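Local coordinates for Thiol:disulfide interchange protein, thioredoxin family protein (PDB 3OR5) that probably acts as a thiol:disulfide oxidoreductase of the thioredoxin superfamily, with a likely part in cytochrome c maturation, at residues Leu32-Ile38 with Gly67-Val71; Met56-Lys61 with Gln89-Tyr93; Phe17-Val22 with Pro94-Ala98; Ile38-Phe42 with Leu102-Phe106. The contacts are given in a common frame with arbitrary orientation. Numbering follows the deposited sequence.

Contact 1: Leu32-Ile38 with Gly67-Val71; sequences LKGKAYI and GFTFV
Four backbone hydrogen bonds join the two strands in parallel: A36 N to G67 O (2.9 Å), T69 N to A36 O (3.2 Å), I38 N to T69 O (3.1 Å) and V71 N to I38 O (2.9 Å). The register sets A36 beside F68, Y37 beside T69 and I38 beside F70, each CA pair 4.8 Å apart, with strand directions 22° from parallel. Ahead of the first strand, L32-K35 forms a type II turn closed by K35 N to L32 O (3.0 Å), with G34 at positive phi; a water links G34 O (2.7 Å) to G67 O (3.0 Å). G67, also at positive phi, leads into the second strand. T69 OG1 donates to its neighbour's carbonyl, F70 O (2.8 Å). A36, I38, F68 and F70 share one face: F68 (chi1 t) brings CE1 to 3.9 Å from I38 CG1, and F70 (chi1 m) brings CD1 to 3.7 Å from I38 CB. Helices 47-63 and 139-150 cover this face. On the Y37 and T69 face, L32 CD2 meets T69 CG2 at 3.8 Å and L32 CD1 meets V71 CG2 at 4.1 Å. Strands 36-42 and 68-74, joined through helix 47-63, make the beta-alpha-beta unit of the thioredoxin fold.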
loop_
_atom_site.group_PDB
_atom_site.type_symbol
_atom_site.label_atom_id
_atom_site.label_comp_id
_atom_site.label_asym_id
_atom_site.label_seq_id
_atom_site.Cartn_x
_atom_site.Cartn_y
_atom_site.Cartn_z
ATOM N N LEU A 32 -7.107 -2.302 10.340
ATOM C CA LEU A 32 -6.482 -1.009 10.181
ATOM C C LEU A 32 -7.260 0.149 10.783
ATOM O O LEU A 32 -6.910 1.313 10.576
ATOM C CB LEU A 32 -6.234 -0.717 8.708
ATOM C CG LEU A 32 -5.277 -1.858 8.212
ATOM C CD1 LEU A 32 -4.689 -1.568 6.901
ATOM C CD2 LEU A 32 -4.126 -2.294 9.211
ATOM N N LYS A 33 -8.318 -0.151 11.534
ATOM C CA LYS A 33 -9.048 0.948 12.160
ATOM C C LYS A 33 -8.146 1.800 13.033
ATOM O O LYS A 33 -7.462 1.284 13.872
ATOM C CB LYS A 33 -10.191 0.406 13.016
ATOM C CG LYS A 33 -11.055 1.547 13.530
ATOM C CD LYS A 33 -11.711 1.145 14.866
ATOM C CE LYS A 33 -12.734 2.195 15.326
ATOM N NZ LYS A 33 -14.042 1.499 15.546
ATOM N N GLY A 34 -8.122 3.111 12.785
ATOM C CA GLY A 34 -7.346 4.061 13.540
ATOM C C GLY A 34 -5.865 4.156 13.175
ATOM O O GLY A 34 -5.098 4.892 13.797
ATOM N N LYS A 35 -5.494 3.376 12.187
ATOM C CA LYS A 35 -4.134 3.336 11.679
ATOM C C LYS A 35 -4.001 4.083 10.355
ATOM O O LYS A 35 -4.890 4.050 9.575
ATOM C CB LYS A 35 -3.690 1.885 11.478
ATOM C CG LYS A 35 -3.494 1.084 12.716
ATOM C CD LYS A 35 -2.721 -0.192 12.480
ATOM C CE LYS A 35 -2.529 -0.990 13.712
ATOM N NZ LYS A 35 -2.255 -2.406 13.424
ATOM N N ALA A 36 -2.878 4.751 10.163
ATOM C CA ALA A 36 -2.596 5.316 8.817
ATOM C C ALA A 36 -2.031 4.128 8.037
ATOM O O ALA A 36 -1.438 3.213 8.594
ATOM C CB ALA A 36 -1.626 6.408 8.875
ATOM N N TYR A 37 -2.252 4.121 6.702
ATOM C CA TYR A 37 -1.637 3.028 5.945
ATOM C C TYR A 37 -1.493 3.525 4.498
ATOM O O TYR A 37 -2.204 4.461 4.070
ATOM C CB TYR A 37 -2.412 1.733 5.998
ATOM C CG TYR A 37 -3.906 1.797 5.621
ATOM C CD1 TYR A 37 -4.293 1.418 4.357
ATOM C CD2 TYR A 37 -4.882 2.104 6.573
ATOM C CE1 TYR A 37 -5.653 1.371 4.002
ATOM C CE2 TYR A 37 -6.194 2.066 6.251
ATOM C CZ TYR A 37 -6.577 1.780 4.972
ATOM O OH TYR A 37 -7.915 1.686 4.634
ATOM N N ILE A 38 -0.609 2.853 3.779
ATOM C CA ILE A 38 -0.412 3.195 2.327
ATOM C C ILE A 38 -0.594 1.901 1.595
ATOM O O ILE A 38 0.108 0.905 1.900
ATOM C CB ILE A 38 0.984 3.821 2.088
ATOM C CG1 ILE A 38 1.044 5.248 2.663
ATOM C CG2 ILE A 38 1.275 3.869 0.593
ATOM C CD1 ILE A 38 2.513 5.810 2.699
ATOM N N GLY A 67 1.382 2.763 14.684
ATOM C CA GLY A 67 0.068 3.071 14.130
ATOM C C GLY A 67 0.009 3.161 12.623
ATOM O O GLY A 67 -0.904 3.806 12.087
ATOM N N PHE A 68 1.011 2.557 11.996
ATOM C CA PHE A 68 1.072 2.665 10.487
ATOM C C PHE A 68 1.453 1.338 9.876
ATOM O O PHE A 68 2.201 0.554 10.510
ATOM C CB PHE A 68 2.166 3.696 10.074
ATOM C CG PHE A 68 2.527 3.626 8.610
ATOM C CD1 PHE A 68 1.714 4.250 7.642
ATOM C CD2 PHE A 68 3.585 2.830 8.212
ATOM C CE1 PHE A 68 1.980 4.016 6.269
ATOM C CE2 PHE A 68 3.909 2.620 6.892
ATOM C CZ PHE A 68 3.109 3.265 5.902
ATOM N N THR A 69 0.929 1.056 8.669
ATOM C CA THR A 69 1.495 -0.103 7.895
ATOM C C THR A 69 1.376 0.170 6.396
ATOM O O THR A 69 0.464 0.872 5.946
ATOM C CB THR A 69 0.764 -1.397 8.183
ATOM O OG1 THR A 69 1.471 -2.520 7.599
ATOM C CG2 THR A 69 -0.766 -1.441 7.711
ATOM N N PHE A 70 2.334 -0.369 5.643
ATOM C CA PHE A 70 2.076 -0.529 4.180
ATOM C C PHE A 70 1.199 -1.778 3.949
ATOM O O PHE A 70 1.130 -2.739 4.783
ATOM C CB PHE A 70 3.397 -0.719 3.445
ATOM C CG PHE A 70 4.185 0.547 3.317
ATOM C CD1 PHE A 70 3.860 1.450 2.328
ATOM C CD2 PHE A 70 5.274 0.813 4.149
ATOM C CE1 PHE A 70 4.597 2.645 2.244
ATOM C CE2 PHE A 70 6.048 1.963 4.027
ATOM C CZ PHE A 70 5.698 2.901 3.072
ATOM N N VAL A 71 0.497 -1.785 2.806
ATOM C CA VAL A 71 -0.127 -3.007 2.364
ATOM C C VAL A 71 0.200 -3.080 0.869
ATOM O O VAL A 71 0.001 -2.063 0.127
ATOM C CB VAL A 71 -1.635 -2.878 2.487
ATOM C CG1 VAL A 71 -2.317 -4.121 1.926
ATOM C CG2 VAL A 71 -2.060 -2.671 3.942
HETATM O O HOH W 1 -2.469 5.606 13.969
#

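Contact 2: Met56-Lys61 with Gln89-Tyr93; sequences MVQVQK and QGIIY
No direct hydrogen bond crosses this interface; two waters supply its polar links. One joins Q60 NE2 (3.1 Å) to I92 O (2.9 Å), the other K61 NZ (3.0 Å) to G90 O (2.7 Å). Segment 56-61 is regular helix, while 89-93 is the turn and loop after helix 79-89, where G90, at positive phi, is the C-prime residue of a Schellman motif. V57 (chi1 t) packs its two methyl groups against the loop, its CA 6.0 Å from that of I91: V57 CG1 lies 3.5 Å from G90 O, and V57 CG2 is 4.0 Å from both I91 CG1 and Y93 CE2. I92 CD1 packs on Q60 CG (3.6 Å) and K61 CG (3.4 Å). Y93 (chi1 p) meets the selenomethionine M56, whose CE is 3.6 Å from Y93 CZ, and Y93 CB lies 3.8 Å from Q60 CD. Q60 itself hydrogen-bonds F70 N and T69 OG1, so helix 47-63 is fastened to strand 68-74 while the loop leading to strand 95-97 runs along its flank.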
loop_
_atom_site.group_PDB
_atom_site.type_symbol
_atom_site.label_atom_id
_atom_site.label_comp_id
_atom_site.label_asym_id
_atom_site.label_seq_id
_atom_site.Cartn_x
_atom_site.Cartn_y
_atom_site.Cartn_z
HETATM N N MSE A 56 10.444 1.228 1.395
HETATM C CA MSE A 56 9.163 0.986 2.062
HETATM C C MSE A 56 9.411 0.047 3.252
HETATM O O MSE A 56 8.835 0.265 4.320
HETATM C CB MSE A 56 8.106 0.379 1.138
HETATM C CG MSE A 56 7.670 1.464 0.182
HETATM SE SE MSE A 56 6.466 0.654 -1.184
HETATM C CE MSE A 56 5.305 -0.223 -0.080
ATOM N N VAL A 57 10.221 -0.977 2.993
ATOM C CA VAL A 57 10.465 -1.998 4.095
ATOM C C VAL A 57 11.178 -1.253 5.249
ATOM O O VAL A 57 10.839 -1.477 6.433
ATOM C CB VAL A 57 11.324 -3.147 3.545
ATOM C CG1 VAL A 57 11.828 -4.052 4.702
ATOM C CG2 VAL A 57 10.452 -3.997 2.626
ATOM N N GLN A 58 12.150 -0.390 4.953
ATOM C CA GLN A 58 12.770 0.328 6.057
ATOM C C GLN A 58 11.797 1.241 6.816
ATOM O O GLN A 58 11.843 1.357 8.070
ATOM C CB GLN A 58 13.966 1.166 5.586
ATOM C CG GLN A 58 14.870 1.515 6.772
ATOM C CD GLN A 58 15.516 0.297 7.441
ATOM O OE1 GLN A 58 16.172 -0.512 6.777
ATOM N NE2 GLN A 58 15.286 0.131 8.757
ATOM N N VAL A 59 10.959 1.964 6.069
ATOM C CA VAL A 59 9.959 2.812 6.713
ATOM C C VAL A 59 8.966 1.966 7.579
ATOM O O VAL A 59 8.540 2.369 8.703
ATOM C CB VAL A 59 9.195 3.662 5.635
ATOM C CG1 VAL A 59 8.017 4.432 6.268
ATOM C CG2 VAL A 59 10.226 4.651 4.999
ATOM N N GLN A 60 8.572 0.814 7.078
ATOM C CA GLN A 60 7.717 -0.107 7.858
ATOM C C GLN A 60 8.406 -0.404 9.212
ATOM O O GLN A 60 7.705 -0.464 10.232
ATOM C CB GLN A 60 7.474 -1.404 7.059
ATOM C CG GLN A 60 6.608 -2.373 7.825
ATOM C CD GLN A 60 5.151 -2.023 7.759
ATOM O OE1 GLN A 60 4.695 -1.215 6.954
ATOM N NE2 GLN A 60 4.381 -2.716 8.563
ATOM N N LYS A 61 9.709 -0.660 9.167
ATOM C CA LYS A 61 10.398 -1.037 10.448
ATOM C C LYS A 61 10.363 0.121 11.430
ATOM O O LYS A 61 10.133 -0.127 12.634
ATOM C CB LYS A 61 11.829 -1.386 10.124
ATOM C CG LYS A 61 11.948 -2.737 9.328
ATOM C CD LYS A 61 13.387 -3.096 9.002
ATOM C CE LYS A 61 13.248 -4.445 8.367
ATOM N NZ LYS A 61 14.530 -4.885 7.692
ATOM N N GLN A 89 13.728 -9.673 -0.326
ATOM C CA GLN A 89 13.728 -8.297 0.137
ATOM C C GLN A 89 13.274 -8.148 1.575
ATOM O O GLN A 89 13.324 -7.043 2.129
ATOM C CB GLN A 89 12.911 -7.369 -0.759
ATOM C CG GLN A 89 13.213 -7.568 -2.222
ATOM C CD GLN A 89 14.616 -7.205 -2.616
ATOM O OE1 GLN A 89 15.068 -6.098 -2.374
ATOM N NE2 GLN A 89 15.310 -8.140 -3.266
ATOM N N GLY A 90 12.872 -9.255 2.154
ATOM C CA GLY A 90 12.362 -9.238 3.529
ATOM C C GLY A 90 11.150 -8.348 3.752
ATOM O O GLY A 90 11.143 -7.466 4.644
ATOM N N ILE A 91 10.168 -8.527 2.887
ATOM C CA ILE A 91 8.980 -7.703 2.979
ATOM C C ILE A 91 8.179 -8.197 4.184
ATOM O O ILE A 91 7.792 -9.384 4.296
ATOM C CB ILE A 91 8.172 -7.801 1.688
ATOM C CG1 ILE A 91 8.994 -7.125 0.576
ATOM C CG2 ILE A 91 6.763 -7.107 1.924
ATOM C CD1 ILE A 91 8.244 -7.281 -0.775
ATOM N N ILE A 92 7.974 -7.268 5.108
ATOM C CA ILE A 92 7.399 -7.547 6.402
ATOM C C ILE A 92 6.029 -6.927 6.604
ATOM O O ILE A 92 5.540 -6.837 7.728
ATOM C CB ILE A 92 8.332 -6.951 7.433
ATOM C CG1 ILE A 92 8.660 -5.435 7.072
ATOM C CG2 ILE A 92 9.478 -8.013 7.505
ATOM C CD1 ILE A 92 9.378 -4.576 8.148
ATOM N N TYR A 93 5.431 -6.428 5.530
ATOM C CA TYR A 93 4.033 -5.920 5.599
ATOM C C TYR A 93 3.129 -6.815 4.745
ATOM O O TYR A 93 3.651 -7.582 3.902
ATOM C CB TYR A 93 3.983 -4.487 5.169
ATOM C CG TYR A 93 4.648 -4.193 3.861
ATOM C CD1 TYR A 93 3.925 -4.400 2.660
ATOM C CD2 TYR A 93 5.875 -3.639 3.804
ATOM C CE1 TYR A 93 4.546 -4.070 1.366
ATOM C CE2 TYR A 93 6.503 -3.316 2.591
ATOM C CZ TYR A 93 5.797 -3.503 1.358
ATOM O OH TYR A 93 6.378 -3.177 0.092
HETATM O O HOH W 2 5.706 -5.101 9.991
HETATM O O HOH W 3 13.164 -7.180 6.432
#

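Contact 3: Phe17-Val22 with Pro94-Ala98; sequences FSGVTV and PVMMA
The selenomethionine side chain of M96 (chi1 m) fills the hollow beneath the 17-21 backbone: M96 SE sits 3.8 Å from G19 N and 4.0 Å from S18 C, M96 CG 3.5 Å from V20 O, and M96 CE reaches the edge of the F17 ring, 4.0 Å from F17 CE1. G19 leaves room for it, since a CB there would come within about 3.1 Å of the selenium. The short strands 18-20 and 95-97 cross at 85°, their axes 7.3 Å apart, and T21 CA comes nearest M96 CA at 4.4 Å. Strand 18-20 pairs antiparallel with 26-28 in a small hairpin laid across 95-97, the edge strand next to 68-74 in the central sheet of this thioredoxin-like fold. At the far end, V22 N donates to V95 O (2.8 Å, 164°). V22 then projects its CG2 into a notch between V95 CG1 (4.1 Å) and M97 CG (3.7 Å), bordered by L79, K83 and M86 of helix 79-89. T21 sets its CB 3.1 Å from V95 O and its CG2 4.1 Å from P94 CB, while its hydroxyl bonds to D23 and K25. A water spans the gap from V20 O (2.7 Å) to M97 N (2.9 Å).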
loop_
_atom_site.group_PDB
_atom_site.type_symbol
_atom_site.label_atom_id
_atom_site.label_comp_id
_atom_site.label_asym_id
_atom_site.label_seq_id
_atom_site.Cartn_x
_atom_site.Cartn_y
_atom_site.Cartn_z
ATOM N N PHE A 17 -11.571 -3.954 2.491
ATOM C CA PHE A 17 -11.054 -5.003 1.659
ATOM C C PHE A 17 -10.307 -6.037 2.548
ATOM O O PHE A 17 -9.874 -5.751 3.628
ATOM C CB PHE A 17 -10.055 -4.431 0.606
ATOM C CG PHE A 17 -8.876 -3.660 1.171
ATOM C CD1 PHE A 17 -7.621 -4.220 1.062
ATOM C CD2 PHE A 17 -8.973 -2.393 1.713
ATOM C CE1 PHE A 17 -6.491 -3.538 1.499
ATOM C CE2 PHE A 17 -7.854 -1.704 2.201
ATOM C CZ PHE A 17 -6.602 -2.309 2.119
ATOM N N SER A 18 -10.175 -7.241 2.000
ATOM C CA SER A 18 -9.671 -8.352 2.798
ATOM C C SER A 18 -9.177 -9.428 1.895
ATOM O O SER A 18 -9.454 -9.420 0.686
ATOM C CB SER A 18 -10.759 -8.950 3.758
ATOM O OG SER A 18 -11.865 -9.463 3.068
ATOM N N GLY A 19 -8.416 -10.361 2.465
ATOM C CA GLY A 19 -8.038 -11.530 1.641
ATOM C C GLY A 19 -6.981 -12.380 2.310
ATOM O O GLY A 19 -6.802 -12.303 3.514
ATOM N N VAL A 20 -6.260 -13.181 1.500
ATOM C CA VAL A 20 -5.211 -14.064 2.024
ATOM C C VAL A 20 -3.944 -13.536 1.356
ATOM O O VAL A 20 -3.985 -13.211 0.157
ATOM C CB VAL A 20 -5.420 -15.509 1.573
ATOM C CG1 VAL A 20 -4.223 -16.333 2.036
ATOM C CG2 VAL A 20 -6.692 -16.081 2.316
ATOM N N THR A 21 -2.906 -13.405 2.148
ATOM C CA THR A 21 -1.656 -12.861 1.617
ATOM C C THR A 21 -0.881 -13.928 0.847
ATOM O O THR A 21 -1.128 -15.144 0.949
ATOM C CB THR A 21 -0.731 -12.333 2.704
ATOM O OG1 THR A 21 -0.350 -13.458 3.500
ATOM C CG2 THR A 21 -1.453 -11.216 3.587
ATOM N N VAL A 22 0.082 -13.467 0.020
ATOM C CA VAL A 22 0.935 -14.377 -0.796
ATOM C C VAL A 22 1.638 -15.399 0.090
ATOM O O VAL A 22 1.808 -16.566 -0.344
ATOM C CB VAL A 22 1.910 -13.492 -1.499
ATOM C CG1 VAL A 22 3.026 -14.343 -2.131
ATOM C CG2 VAL A 22 1.103 -12.662 -2.598
ATOM N N PRO A 94 1.823 -6.763 4.890
ATOM C CA PRO A 94 0.952 -7.686 4.158
ATOM C C PRO A 94 1.028 -7.445 2.664
ATOM O O PRO A 94 0.963 -6.289 2.213
ATOM C CB PRO A 94 -0.459 -7.362 4.638
ATOM C CG PRO A 94 -0.192 -6.714 5.971
ATOM C CD PRO A 94 1.070 -5.937 5.838
ATOM N N VAL A 95 1.105 -8.529 1.927
ATOM C CA VAL A 95 1.005 -8.434 0.460
ATOM C C VAL A 95 0.083 -9.455 -0.107
ATOM O O VAL A 95 0.177 -10.645 0.247
ATOM C CB VAL A 95 2.418 -8.764 -0.083
ATOM C CG1 VAL A 95 2.393 -8.869 -1.700
ATOM C CG2 VAL A 95 3.539 -7.720 0.289
HETATM N N MSE A 96 -0.846 -9.010 -0.957
HETATM C CA MSE A 96 -1.882 -9.889 -1.574
HETATM C C MSE A 96 -1.699 -9.863 -3.080
HETATM O O MSE A 96 -1.350 -8.779 -3.660
HETATM C CB MSE A 96 -3.337 -9.459 -1.228
HETATM C CG MSE A 96 -3.533 -9.709 0.196
HETATM SE SE MSE A 96 -5.352 -8.973 0.650
HETATM C CE MSE A 96 -4.841 -7.120 0.615
HETATM N N MSE A 97 -1.973 -10.978 -3.727
HETATM C CA MSE A 97 -2.140 -10.914 -5.222
HETATM C C MSE A 97 -3.368 -10.115 -5.580
HETATM O O MSE A 97 -4.437 -10.268 -4.951
HETATM C CB MSE A 97 -2.338 -12.314 -5.813
HETATM C CG MSE A 97 -1.190 -13.286 -5.413
HETATM SE SE MSE A 97 0.560 -12.741 -6.255
HETATM C CE MSE A 97 0.068 -12.931 -8.148
ATOM N N ALA A 98 -3.266 -9.270 -6.627
ATOM C CA ALA A 98 -4.452 -8.505 -6.976
ATOM C C ALA A 98 -5.581 -9.425 -7.429
ATOM O O ALA A 98 -5.355 -10.532 -8.032
ATOM C CB ALA A 98 -4.114 -7.584 -8.159
HETATM O O HOH W 4 -2.815 -13.328 -2.273
#

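Contact 4: Ile38-Phe42 with Leu102-Phe106; sequences IVNFF and LIRAF
F41 extends from its strand (chi1 m, chi2 -99°) and turns its ring edge to the face of F106 (chi1 m), an offset edge-to-face pair with centroids 5.7 Å apart and planes at 66°; F41 CZ lies 3.7 Å from F106 CD2. The same ring edge meets the helix backbone, F41 CZ being 3.8 Å from L102 O, and F41 CE1 is 4.0 Å from I103 CG1. Two residues back along the strand, V39 (chi1 t) points to the same side: its CG1 lies over a face of the F106 ring, and its CG2 is 3.9 Å from F106 CZ. Strand 36-42 is the central strand of the thioredoxin-type sheet, and helix 100-107 follows edge strand 95-97; helix 47-63, at whose start lies a probable CxxC motif (C46, C49), packs against the alternate residues N40 and F42. The segment axes are 11.1 Å apart at 123°, so side chains rather than backbones bridge the gap, with CA atoms nearest at 8.7 Å for F41 and I103 and 9.1 Å for V39 and F106. No hydrogen bond crosses. Beyond the pair, F17 meets F106 edge-to-face and F121 also packs on its ring, while F41 touches I73, V75 and I114.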
loop_
_atom_site.group_PDB
_atom_site.type_symbol
_atom_site.label_atom_id
_atom_site.label_comp_id
_atom_site.label_asym_id
_atom_site.label_seq_id
_atom_site.Cartn_x
_atom_site.Cartn_y
_atom_site.Cartn_z
ATOM N N ILE A 38 -0.609 2.853 3.779
ATOM C CA ILE A 38 -0.412 3.195 2.327
ATOM C C ILE A 38 -0.594 1.901 1.595
ATOM O O ILE A 38 0.108 0.905 1.900
ATOM C CB ILE A 38 0.984 3.821 2.088
ATOM C CG1 ILE A 38 1.044 5.248 2.663
ATOM C CG2 ILE A 38 1.275 3.869 0.593
ATOM C CD1 ILE A 38 2.513 5.810 2.699
ATOM N N VAL A 39 -1.518 1.911 0.602
ATOM C CA VAL A 39 -1.784 0.688 -0.202
ATOM C C VAL A 39 -1.012 0.901 -1.500
ATOM O O VAL A 39 -1.220 1.888 -2.202
ATOM C CB VAL A 39 -3.258 0.553 -0.467
ATOM C CG1 VAL A 39 -3.535 -0.680 -1.389
ATOM C CG2 VAL A 39 -4.032 0.448 0.881
ATOM N N ASN A 40 -0.105 -0.025 -1.789
ATOM C CA ASN A 40 0.902 0.093 -2.895
ATOM C C ASN A 40 0.541 -0.968 -3.898
ATOM O O ASN A 40 0.686 -2.172 -3.660
ATOM C CB ASN A 40 2.321 -0.123 -2.371
ATOM C CG ASN A 40 3.330 -0.160 -3.483
ATOM O OD1 ASN A 40 3.340 0.770 -4.338
ATOM N ND2 ASN A 40 4.188 -1.048 -3.437
ATOM N N PHE A 41 0.100 -0.515 -5.091
ATOM C CA PHE A 41 -0.125 -1.449 -6.237
ATOM C C PHE A 41 1.179 -1.495 -6.946
ATOM O O PHE A 41 1.735 -0.444 -7.363
ATOM C CB PHE A 41 -1.222 -0.899 -7.185
ATOM C CG PHE A 41 -2.611 -1.120 -6.608
ATOM C CD1 PHE A 41 -3.452 -2.197 -6.993
ATOM C CD2 PHE A 41 -3.071 -0.211 -5.636
ATOM C CE1 PHE A 41 -4.704 -2.391 -6.392
ATOM C CE2 PHE A 41 -4.342 -0.398 -5.016
ATOM C CZ PHE A 41 -5.208 -1.447 -5.451
ATOM N N PHE A 42 1.717 -2.690 -7.076
ATOM C CA PHE A 42 3.112 -2.839 -7.575
ATOM C C PHE A 42 3.308 -4.129 -8.360
ATOM O O PHE A 42 2.462 -5.033 -8.254
ATOM C CB PHE A 42 4.157 -2.875 -6.397
ATOM C CG PHE A 42 4.111 -4.154 -5.608
ATOM C CD1 PHE A 42 5.120 -5.105 -5.756
ATOM C CD2 PHE A 42 3.060 -4.419 -4.707
ATOM C CE1 PHE A 42 5.073 -6.317 -5.078
ATOM C CE2 PHE A 42 3.033 -5.641 -3.975
ATOM C CZ PHE A 42 4.032 -6.593 -4.177
ATOM N N LEU A 102 -10.087 -6.139 -5.635
ATOM C CA LEU A 102 -9.132 -5.283 -4.913
ATOM C C LEU A 102 -8.837 -4.105 -5.804
ATOM O O LEU A 102 -8.712 -2.990 -5.284
ATOM C CB LEU A 102 -7.848 -6.048 -4.585
ATOM C CG LEU A 102 -7.927 -7.102 -3.461
ATOM C CD1 LEU A 102 -6.604 -7.904 -3.286
ATOM C CD2 LEU A 102 -8.311 -6.426 -2.081
ATOM N N ILE A 103 -8.724 -4.314 -7.111
ATOM C CA ILE A 103 -8.413 -3.207 -8.032
ATOM C C ILE A 103 -9.600 -2.253 -8.070
ATOM O O ILE A 103 -9.425 -1.076 -7.899
ATOM C CB ILE A 103 -7.989 -3.666 -9.439
ATOM C CG1 ILE A 103 -6.618 -4.329 -9.300
ATOM C CG2 ILE A 103 -8.015 -2.452 -10.417
ATOM C CD1 ILE A 103 -6.220 -5.096 -10.564
ATOM N N ARG A 104 -10.804 -2.810 -8.122
ATOM C CA ARG A 104 -11.997 -1.918 -8.227
ATOM C C ARG A 104 -12.197 -1.159 -6.908
ATOM O O ARG A 104 -12.770 -0.056 -6.938
ATOM C CB ARG A 104 -13.249 -2.749 -8.526
ATOM C CG ARG A 104 -13.362 -3.296 -9.919
ATOM C CD ARG A 104 -14.843 -3.752 -10.126
ATOM N NE ARG A 104 -15.087 -5.030 -9.464
ATOM C CZ ARG A 104 -14.855 -6.198 -10.058
ATOM N NH1 ARG A 104 -14.366 -6.213 -11.296
ATOM N NH2 ARG A 104 -15.066 -7.335 -9.397
ATOM N N ALA A 105 -11.752 -1.690 -5.768
ATOM C CA ALA A 105 -11.835 -0.984 -4.485
ATOM C C ALA A 105 -11.143 0.404 -4.472
ATOM O O ALA A 105 -11.618 1.315 -3.788
ATOM C CB ALA A 105 -11.345 -1.815 -3.315
ATOM N N PHE A 106 -10.036 0.514 -5.211
ATOM C CA PHE A 106 -9.217 1.722 -5.309
ATOM C C PHE A 106 -9.269 2.501 -6.625
ATOM O O PHE A 106 -8.868 3.653 -6.676
ATOM C CB PHE A 106 -7.767 1.380 -4.947
ATOM C CG PHE A 106 -7.633 1.059 -3.535
ATOM C CD1 PHE A 106 -7.467 2.040 -2.604
ATOM C CD2 PHE A 106 -7.803 -0.297 -3.121
ATOM C CE1 PHE A 106 -7.381 1.726 -1.233
ATOM C CE2 PHE A 106 -7.722 -0.588 -1.782
ATOM C CZ PHE A 106 -7.484 0.371 -0.865
#

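How the contacts relate
From the N terminus, 17-22 waits until 94-98 for its partner, so contact 3 closes a long loop that encloses contacts 1 and 2 entirely. Contact 1 pairs 32-38 with 67-71 across helix 47-63; contact 2 starts within that helix and ends at 89-93, so the two cross, linked by Q60 bonding to T69 and F70. Contact 4 begins at I38, shared with contact 1, and ends at 102-106: it crosses contacts 1 and 3 and encloses contact 2. Segments 89-93 and 94-98 are consecutive, leading from helix flank to sheet edge. Contacts 3 and 4 meet where F17 touches F106 and V95 touches F42, joining hairpin, central sheet and helix 100-107.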